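PDB 4WES: nitrogenase molybdenum-iron protein beta chain from Clostridium pasteurianum, which pairs with the alpha chain in the nitrogenase component that reduces dinitrogen to ammonia, holding an [8Fe-7S] cluster between the two subunits. Local coordinates for the interface of chains C and A, the interface of chains C and B and the interface of chains A and B. Numbering follows the deposited sequence. Chains: chain A/B, Nitrogenase molybdenum-iron protein beta chain; chain C, Nitrogenase molybdenum-iron protein alpha chain.

Three patches sample how one alpha chain and two beta chains fit together in the alpha2beta2 tetramer. Contact 1, between chains C and A, lies beside the [8Fe-7S] cluster that the two share. Contact 2 sets a segment near the C-terminus of chain C against chain B, about 39 Å from contact 1 between C-alpha centres. Contact 3 joins the two beta chains, about 33 Å from contact 1 and 32 Å from contact 2. Helices 290-305 and 426-448 of the beta chain serve twice, in contact 2 from chain B and in contact 3 from chain A. Chain C thus touches both beta chains and helps tie the tetramer together.

Contact 1: the interface of chains C and A. Residues chain C 78, 81-82; chain A 19, 21-23, 26, 55.
A:Thr22 pushes its side chain between two aromatic rings of the alpha chain, C:Phe81 and C:Tyr82, crossing each at about a right angle. Its CB stands over one face of the C:Phe81 ring, 3.9 Å from the centroid and displaced toward the rim, a CH-pi contact. OG1, anti to the backbone N (chi1 -171°), lies over the CZ end of the C:Tyr82 ring, on the face that C:Phe81 CD2 also covers, 3.3 Å from OH. The methyl CG2 also reaches that hydroxyl. Within chain C the CD2 edge of C:Phe81 rests over a face of C:Tyr82, and the two rings make an angled pair that receives the threonine. A:Lys21 O lies over the same face of C:Phe81 as the threonine CB, near CD1, and A:Pro19 CG meets the CD1 edge. At the CE1 edge of the phenol, A:Val55 brings CB and CG1 to C:Tyr82 CE1, with CG1 at 3.8 Å; A:Val26 CG1 touches the hydroxyl from beyond it. Water 1, in the ring plane at the edge, lies 2.7 Å from C:Tyr82 OH and 2.7 Å from A:Cys23 O. The backbone N of A:Val26 also meets this water, at 3.0 Å. A:Cys23 SG, a ligand of the [8Fe-7S] cluster, packs 3.6 Å from C:Gly78 CA. The patch thus fits the cysteine-bearing loop of the beta chain against helix 77-81 of the alpha chain, helping to enclose their shared cluster.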
loop_
_atom_site.group_PDB
_atom_site.type_symbol
_atom_site.label_atom_id
_atom_site.label_comp_id
_atom_site.label_asym_id
_atom_site.label_seq_id
_atom_site.Cartn_x
_atom_site.Cartn_y
_atom_site.Cartn_z
ATOM N N GLY C 78 6.235 22.463 20.904
ATOM C CA GLY C 78 6.316 22.736 19.493
ATOM C C GLY C 78 7.667 23.209 19.019
ATOM O O GLY C 78 8.159 22.768 17.978
ATOM N N PHE C 81 9.316 19.955 18.462
ATOM C CA PHE C 81 8.681 19.153 17.411
ATOM C C PHE C 81 8.943 19.723 16.027
ATOM O O PHE C 81 9.191 18.965 15.084
ATOM C CB PHE C 81 7.169 19.093 17.661
ATOM C CG PHE C 81 6.430 18.283 16.645
ATOM C CD1 PHE C 81 6.255 16.918 16.783
ATOM C CD2 PHE C 81 5.894 18.894 15.525
ATOM C CE1 PHE C 81 5.571 16.159 15.849
ATOM C CE2 PHE C 81 5.225 18.154 14.590
ATOM C CZ PHE C 81 5.053 16.800 14.734
ATOM N N TYR C 82 8.913 21.041 15.877
ATOM C CA TYR C 82 9.061 21.661 14.570
ATOM C C TYR C 82 10.520 21.731 14.090
ATOM O O TYR C 82 10.763 22.174 12.962
ATOM C CB TYR C 82 8.354 23.023 14.550
ATOM C CG TYR C 82 6.872 22.847 14.707
ATOM C CD1 TYR C 82 6.135 22.147 13.763
ATOM C CD2 TYR C 82 6.190 23.378 15.794
ATOM C CE1 TYR C 82 4.768 21.936 13.908
ATOM C CE2 TYR C 82 4.828 23.154 15.946
ATOM C CZ TYR C 82 4.119 22.456 15.000
ATOM O OH TYR C 82 2.755 22.243 15.104
ATOM N N PRO A 19 8.422 13.405 20.621
ATOM C CA PRO A 19 7.087 13.481 21.220
ATOM C C PRO A 19 5.951 12.947 20.336
ATOM O O PRO A 19 5.985 13.063 19.114
ATOM C CB PRO A 19 6.937 14.969 21.499
ATOM C CG PRO A 19 7.714 15.626 20.421
ATOM C CD PRO A 19 8.959 14.752 20.338
ATOM N N LYS A 21 2.951 14.291 20.250
ATOM C CA LYS A 21 2.047 15.437 20.243
ATOM C C LYS A 21 2.821 16.606 19.667
ATOM O O LYS A 21 4.066 16.576 19.608
ATOM C CB LYS A 21 1.592 15.823 21.667
ATOM C CG LYS A 21 2.739 16.178 22.611
ATOM C CD LYS A 21 2.319 16.973 23.828
ATOM C CE LYS A 21 3.529 17.245 24.718
ATOM N NZ LYS A 21 3.210 18.095 25.891
ATOM N N THR A 22 2.094 17.665 19.296
ATOM C CA THR A 22 2.708 18.963 19.149
ATOM C C THR A 22 1.849 19.994 19.929
ATOM O O THR A 22 1.007 19.579 20.714
ATOM C CB THR A 22 2.960 19.321 17.673
ATOM O OG1 THR A 22 3.757 20.501 17.663
ATOM C CG2 THR A 22 1.705 19.477 16.848
ATOM N N CYS A 23 2.150 21.275 19.788
ATOM C CA CYS A 23 1.500 22.274 20.646
ATOM C C CYS A 23 0.158 22.741 20.118
ATOM O O CYS A 23 -0.198 22.601 18.938
ATOM C CB CYS A 23 2.424 23.466 20.907
ATOM S SG CYS A 23 3.096 24.304 19.444
ATOM N N VAL A 26 -1.335 24.925 16.172
ATOM C CA VAL A 26 -1.681 24.370 14.859
ATOM C C VAL A 26 -3.089 23.753 14.875
ATOM O O VAL A 26 -3.754 23.731 13.833
ATOM C CB VAL A 26 -0.639 23.372 14.323
ATOM C CG1 VAL A 26 -0.662 22.030 15.049
ATOM C CG2 VAL A 26 -0.808 23.184 12.823
ATOM N N VAL A 55 3.705 22.709 8.837
ATOM C CA VAL A 55 3.358 21.303 9.065
ATOM C C VAL A 55 2.074 20.957 8.295
ATOM O O VAL A 55 1.930 19.859 7.778
ATOM C CB VAL A 55 3.297 20.940 10.557
ATOM C CG1 VAL A 55 2.132 21.600 11.248
ATOM C CG2 VAL A 55 3.253 19.433 10.747
HETATM O O HOH W 1 1.290 23.681 16.927
#

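Contact 2: the interface of chains C and B. Residues chain C 517-519; chain B 274, 277, 288, 296, 427.
C:Trp519 sets its CG between the backbone N and the carbonyl carbon (chi1 52°), folding the indole back over C:Pro517 and presenting its other face to B:Val288. B:Arg296 reaches in on an extended chain, chi1 of -178° turning it from the backbone N and carrying CD to 3.7 Å from C:Trp519 CH2. The indole is sandwiched: C:Pro517 CB lies over one face, and B:Val288 covers the opposite face with CG1 over the six-membered ring, 3.8 Å from its centroid, and CB over the five-membered ring. At the far edge, in the ring plane, B:Tyr427 OH lies 3.6 Å from C:Trp519 CZ3, and B:Ile277 CG2 reaches CZ3 from the B:Val288 face. The guanidinium of B:Arg296 stands nearly perpendicular to the indole and takes C:Pro517 CA over the centre of one face. Its direction is fixed by a side-on salt bridge within chain B: NE bonds B:Asp274 OD1 at 2.8 Å, and NH2 bonds OD2 at 3.0 Å through the syn lone pair. B:Tyr427 OH gives OD1 a further hydrogen bond of 2.6 Å, on the anti lone pair, so two donors grip this oxygen. The carboxylate positions both tyrosine and arginine around the indole, while C:Pro518 CD packs 3.5 Å from B:Asp274 OD2. The alpha-chain segment 517-519, a loop close to the C-terminus, settles against beta-chain helices 270-284, 290-305 and 426-448, with B:Val288 from the loop just before helix 290-305.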
loop_
_atom_site.group_PDB
_atom_site.type_symbol
_atom_site.label_atom_id
_atom_site.label_comp_id
_atom_site.label_asym_id
_atom_site.label_seq_id
_atom_site.Cartn_x
_atom_site.Cartn_y
_atom_site.Cartn_z
ATOM N N PRO C 517 -10.468 21.676 -17.703
ATOM C CA PRO C 517 -11.264 20.532 -18.142
ATOM C C PRO C 517 -11.877 20.783 -19.513
ATOM O O PRO C 517 -12.074 21.931 -19.917
ATOM C CB PRO C 517 -12.346 20.431 -17.078
ATOM C CG PRO C 517 -12.509 21.818 -16.580
ATOM C CD PRO C 517 -11.135 22.407 -16.608
ATOM N N PRO C 518 -12.219 19.697 -20.232
ATOM C CA PRO C 518 -12.652 19.880 -21.617
ATOM C C PRO C 518 -14.052 20.467 -21.754
ATOM O O PRO C 518 -14.442 20.838 -22.854
ATOM C CB PRO C 518 -12.599 18.472 -22.199
ATOM C CG PRO C 518 -12.701 17.588 -20.999
ATOM C CD PRO C 518 -11.958 18.293 -19.917
ATOM N N TRP C 519 -14.804 20.556 -20.678
ATOM C CA TRP C 519 -16.113 21.207 -20.730
ATOM C C TRP C 519 -16.012 22.718 -20.482
ATOM O O TRP C 519 -17.044 23.420 -20.448
ATOM C CB TRP C 519 -17.069 20.561 -19.747
ATOM C CG TRP C 519 -16.581 20.434 -18.332
ATOM C CD1 TRP C 519 -16.697 21.348 -17.344
ATOM C CD2 TRP C 519 -15.892 19.285 -17.754
ATOM N NE1 TRP C 519 -16.145 20.850 -16.181
ATOM C CE2 TRP C 519 -15.657 19.585 -16.410
ATOM C CE3 TRP C 519 -15.517 18.038 -18.244
ATOM C CZ2 TRP C 519 -15.038 18.676 -15.539
ATOM C CZ3 TRP C 519 -14.888 17.145 -17.393
ATOM C CH2 TRP C 519 -14.676 17.469 -16.057
ATOM N N ASP B 274 -12.162 12.002 -18.954
ATOM C CA ASP B 274 -12.678 13.185 -19.611
ATOM C C ASP B 274 -13.558 12.830 -20.831
ATOM O O ASP B 274 -14.634 13.420 -21.005
ATOM C CB ASP B 274 -11.537 14.081 -20.111
ATOM C CG ASP B 274 -10.837 14.898 -19.029
ATOM O OD1 ASP B 274 -11.245 14.887 -17.850
ATOM O OD2 ASP B 274 -9.815 15.544 -19.392
ATOM N N ILE B 277 -16.947 11.546 -19.602
ATOM C CA ILE B 277 -17.801 12.615 -19.087
ATOM C C ILE B 277 -18.305 13.476 -20.245
ATOM O O ILE B 277 -19.482 13.844 -20.284
ATOM C CB ILE B 277 -17.030 13.471 -18.047
ATOM C CG1 ILE B 277 -16.685 12.641 -16.813
ATOM C CG2 ILE B 277 -17.848 14.690 -17.643
ATOM C CD1 ILE B 277 -17.855 12.071 -16.064
ATOM N N VAL B 288 -21.726 19.414 -16.529
ATOM C CA VAL B 288 -20.889 18.662 -15.619
ATOM C C VAL B 288 -20.953 19.358 -14.249
ATOM O O VAL B 288 -20.605 20.530 -14.146
ATOM C CB VAL B 288 -19.442 18.577 -16.115
ATOM C CG1 VAL B 288 -18.623 17.760 -15.125
ATOM C CG2 VAL B 288 -19.406 17.952 -17.500
ATOM N N ARG B 296 -11.877 15.810 -10.582
ATOM C CA ARG B 296 -10.866 15.936 -11.610
ATOM C C ARG B 296 -9.741 16.850 -11.145
ATOM O O ARG B 296 -8.561 16.548 -11.364
ATOM C CB ARG B 296 -11.477 16.454 -12.922
ATOM C CG ARG B 296 -10.455 16.549 -14.029
ATOM C CD ARG B 296 -11.108 17.167 -15.284
ATOM N NE ARG B 296 -10.231 17.079 -16.456
ATOM C CZ ARG B 296 -9.189 17.854 -16.701
ATOM N NH1 ARG B 296 -8.871 18.862 -15.905
ATOM N NH2 ARG B 296 -8.440 17.591 -17.762
ATOM N N TYR B 427 -12.139 9.685 -12.078
ATOM C CA TYR B 427 -11.133 10.519 -11.392
ATOM C C TYR B 427 -10.799 9.919 -10.028
ATOM O O TYR B 427 -9.649 9.935 -9.591
ATOM C CB TYR B 427 -11.650 11.961 -11.274
ATOM C CG TYR B 427 -12.035 12.555 -12.605
ATOM C CD1 TYR B 427 -11.141 12.687 -13.648
ATOM C CD2 TYR B 427 -13.322 12.996 -12.827
ATOM C CE1 TYR B 427 -11.493 13.233 -14.873
ATOM C CE2 TYR B 427 -13.678 13.519 -14.058
ATOM C CZ TYR B 427 -12.804 13.654 -15.079
ATOM O OH TYR B 427 -13.205 14.178 -16.279
#

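Contact 3: the interface of chains A and B. Residues chain A 302, 306, 435, 438-439, 442; chain B 416-418, 420.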
loop_
_atom_site.group_PDB
_atom_site.type_symbol
_atom_site.label_atom_id
_atom_site.label_comp_id
_atom_site.label_asym_id
_atom_site.label_seq_id
_atom_site.Cartn_x
_atom_site.Cartn_y
_atom_site.Cartn_z
ATOM N N LEU A 302 -15.137 -8.501 4.958
ATOM C CA LEU A 302 -13.685 -8.346 4.850
ATOM C C LEU A 302 -12.993 -8.787 6.131
ATOM O O LEU A 302 -11.943 -9.423 6.074
ATOM C CB LEU A 302 -13.383 -6.902 4.505
ATOM C CG LEU A 302 -11.911 -6.538 4.369
ATOM C CD1 LEU A 302 -11.208 -7.356 3.320
ATOM C CD2 LEU A 302 -11.777 -5.074 4.055
ATOM N N ALA A 306 -10.399 -11.847 5.769
ATOM C CA ALA A 306 -8.985 -11.593 6.069
ATOM C C ALA A 306 -8.559 -12.069 7.456
ATOM O O ALA A 306 -7.431 -11.822 7.867
ATOM C CB ALA A 306 -8.682 -10.114 5.949
ATOM N N GLU A 435 -7.764 -3.269 4.611
ATOM C CA GLU A 435 -6.953 -3.495 3.422
ATOM C C GLU A 435 -5.508 -3.058 3.643
ATOM O O GLU A 435 -4.579 -3.795 3.320
ATOM C CB GLU A 435 -7.560 -2.781 2.222
ATOM C CG GLU A 435 -6.765 -3.032 0.967
ATOM C CD GLU A 435 -7.158 -2.238 -0.228
ATOM O OE1 GLU A 435 -7.808 -1.153 -0.073
ATOM O OE2 GLU A 435 -6.777 -2.666 -1.333
ATOM N N THR A 438 -3.727 -5.429 6.238
ATOM C CA THR A 438 -3.416 -6.744 5.701
ATOM C C THR A 438 -2.400 -6.637 4.562
ATOM O O THR A 438 -1.553 -7.525 4.412
ATOM C CB THR A 438 -4.665 -7.535 5.332
ATOM O OG1 THR A 438 -5.450 -6.848 4.375
ATOM C CG2 THR A 438 -5.512 -7.789 6.545
ATOM N N ASN A 439 -2.489 -5.586 3.749
ATOM C CA ASN A 439 -1.495 -5.398 2.693
ATOM C C ASN A 439 -0.083 -5.336 3.274
ATOM O O ASN A 439 0.850 -5.947 2.733
ATOM C CB ASN A 439 -1.729 -4.104 1.912
ATOM C CG ASN A 439 -2.812 -4.176 0.855
ATOM O OD1 ASN A 439 -3.404 -5.214 0.593
ATOM N ND2 ASN A 439 -3.058 -3.033 0.245
ATOM N N LEU A 442 1.021 -8.777 4.627
ATOM C CA LEU A 442 1.318 -9.696 3.540
ATOM C C LEU A 442 2.551 -9.294 2.747
ATOM O O LEU A 442 3.322 -10.155 2.323
ATOM C CB LEU A 442 0.089 -9.854 2.641
ATOM C CG LEU A 442 -0.988 -10.730 3.221
ATOM C CD1 LEU A 442 -2.334 -10.552 2.510
ATOM C CD2 LEU A 442 -0.599 -12.188 3.177
ATOM N N ARG B 416 -4.628 -10.574 -2.111
ATOM C CA ARG B 416 -4.821 -9.446 -1.219
ATOM C C ARG B 416 -6.321 -9.312 -0.922
ATOM O O ARG B 416 -7.174 -9.848 -1.618
ATOM C CB ARG B 416 -4.259 -8.146 -1.805
ATOM C CG ARG B 416 -2.741 -8.085 -1.916
ATOM C CD ARG B 416 -2.031 -8.125 -0.573
ATOM N NE ARG B 416 -0.588 -7.941 -0.649
ATOM C CZ ARG B 416 0.286 -8.934 -0.858
ATOM N NH1 ARG B 416 -0.108 -10.167 -1.092
ATOM N NH2 ARG B 416 1.581 -8.660 -0.848
ATOM N N TYR B 417 -6.620 -8.595 0.153
ATOM C CA TYR B 417 -7.970 -8.511 0.710
ATOM C C TYR B 417 -8.470 -7.105 0.630
ATOM O O TYR B 417 -7.870 -6.162 1.157
ATOM C CB TYR B 417 -7.965 -9.013 2.170
ATOM C CG TYR B 417 -7.739 -10.507 2.249
ATOM C CD1 TYR B 417 -6.470 -11.061 2.206
ATOM C CD2 TYR B 417 -8.819 -11.374 2.219
ATOM C CE1 TYR B 417 -6.275 -12.402 2.153
ATOM C CE2 TYR B 417 -8.654 -12.722 2.200
ATOM C CZ TYR B 417 -7.374 -13.257 2.175
ATOM O OH TYR B 417 -7.219 -14.609 2.150
ATOM N N GLY B 418 -9.615 -6.942 -0.034
ATOM C CA GLY B 418 -10.306 -5.674 -0.130
ATOM C C GLY B 418 -10.037 -4.891 -1.404
ATOM O O GLY B 418 -10.691 -3.869 -1.620
ATOM N N TYR B 420 -11.020 -5.367 -4.285
ATOM C CA TYR B 420 -12.233 -5.375 -5.066
ATOM C C TYR B 420 -13.240 -4.357 -4.586
ATOM O O TYR B 420 -14.284 -4.204 -5.237
ATOM C CB TYR B 420 -12.873 -6.794 -5.106
ATOM C CG TYR B 420 -12.664 -7.552 -3.829
ATOM C CD1 TYR B 420 -13.415 -7.276 -2.689
ATOM C CD2 TYR B 420 -11.616 -8.449 -3.699
ATOM C CE1 TYR B 420 -13.115 -7.896 -1.491
ATOM C CE2 TYR B 420 -11.336 -9.051 -2.515
ATOM C CZ TYR B 420 -12.052 -8.756 -1.408
ATOM O OH TYR B 420 -11.712 -9.321 -0.191
HETATM O O HOH W 2 -4.606 -7.434 1.787
HETATM O O HOH W 3 -10.478 -1.792 0.387
#
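B:Tyr417 and B:Arg416 bury the most surface here, 63 and 44 Å², as their loop lies across two helices of chain A. The phenol of B:Tyr417 turns one face toward A:Ala306, whose CA sits over the rim; A:Ala306 CB is 3.8 Å from B:Tyr417 CG. At the root of the side chain, A:Leu302 CD1 meets B:Tyr417 CB at 3.8 Å and continues onto the backbone of B:Gly418. A chi1 of 179° swings the A:Leu302 side chain away from its backbone N toward them. B:Arg416 bends at chi2 (-64°) and then runs past A:Leu442 in the opposite direction, laying the guanidinium face over A:Leu442 CB, which stands above its centre, 3.6 Å from CZ. The B:Arg416 side chain also passes A:Asn439, whose OD1 approaches CD; this is packing rather than a hydrogen bond. Two waters bridge the chains. Water 2 receives the B:Tyr417 backbone N-H at 2.8 Å in a nearly straight bond (166° at H) and also lies within bonding distance of A:Thr438 OG1 and A:Asn439 OD1. Water 3 connects A:Glu435 OE1, at 2.8 Å, with B:Gly418 O, at 2.9 Å. The B:Tyr417 carbonyl oxygen points toward the aliphatic part of A:Glu435, chiefly CG. In the fold, loop 416-418 of chain B, just ahead of the 3-10 helix 419-421, rests on helix 426-448 and the end of helix 290-305 of chain A; the two-fold axis repeats the patch with the chains exchanged.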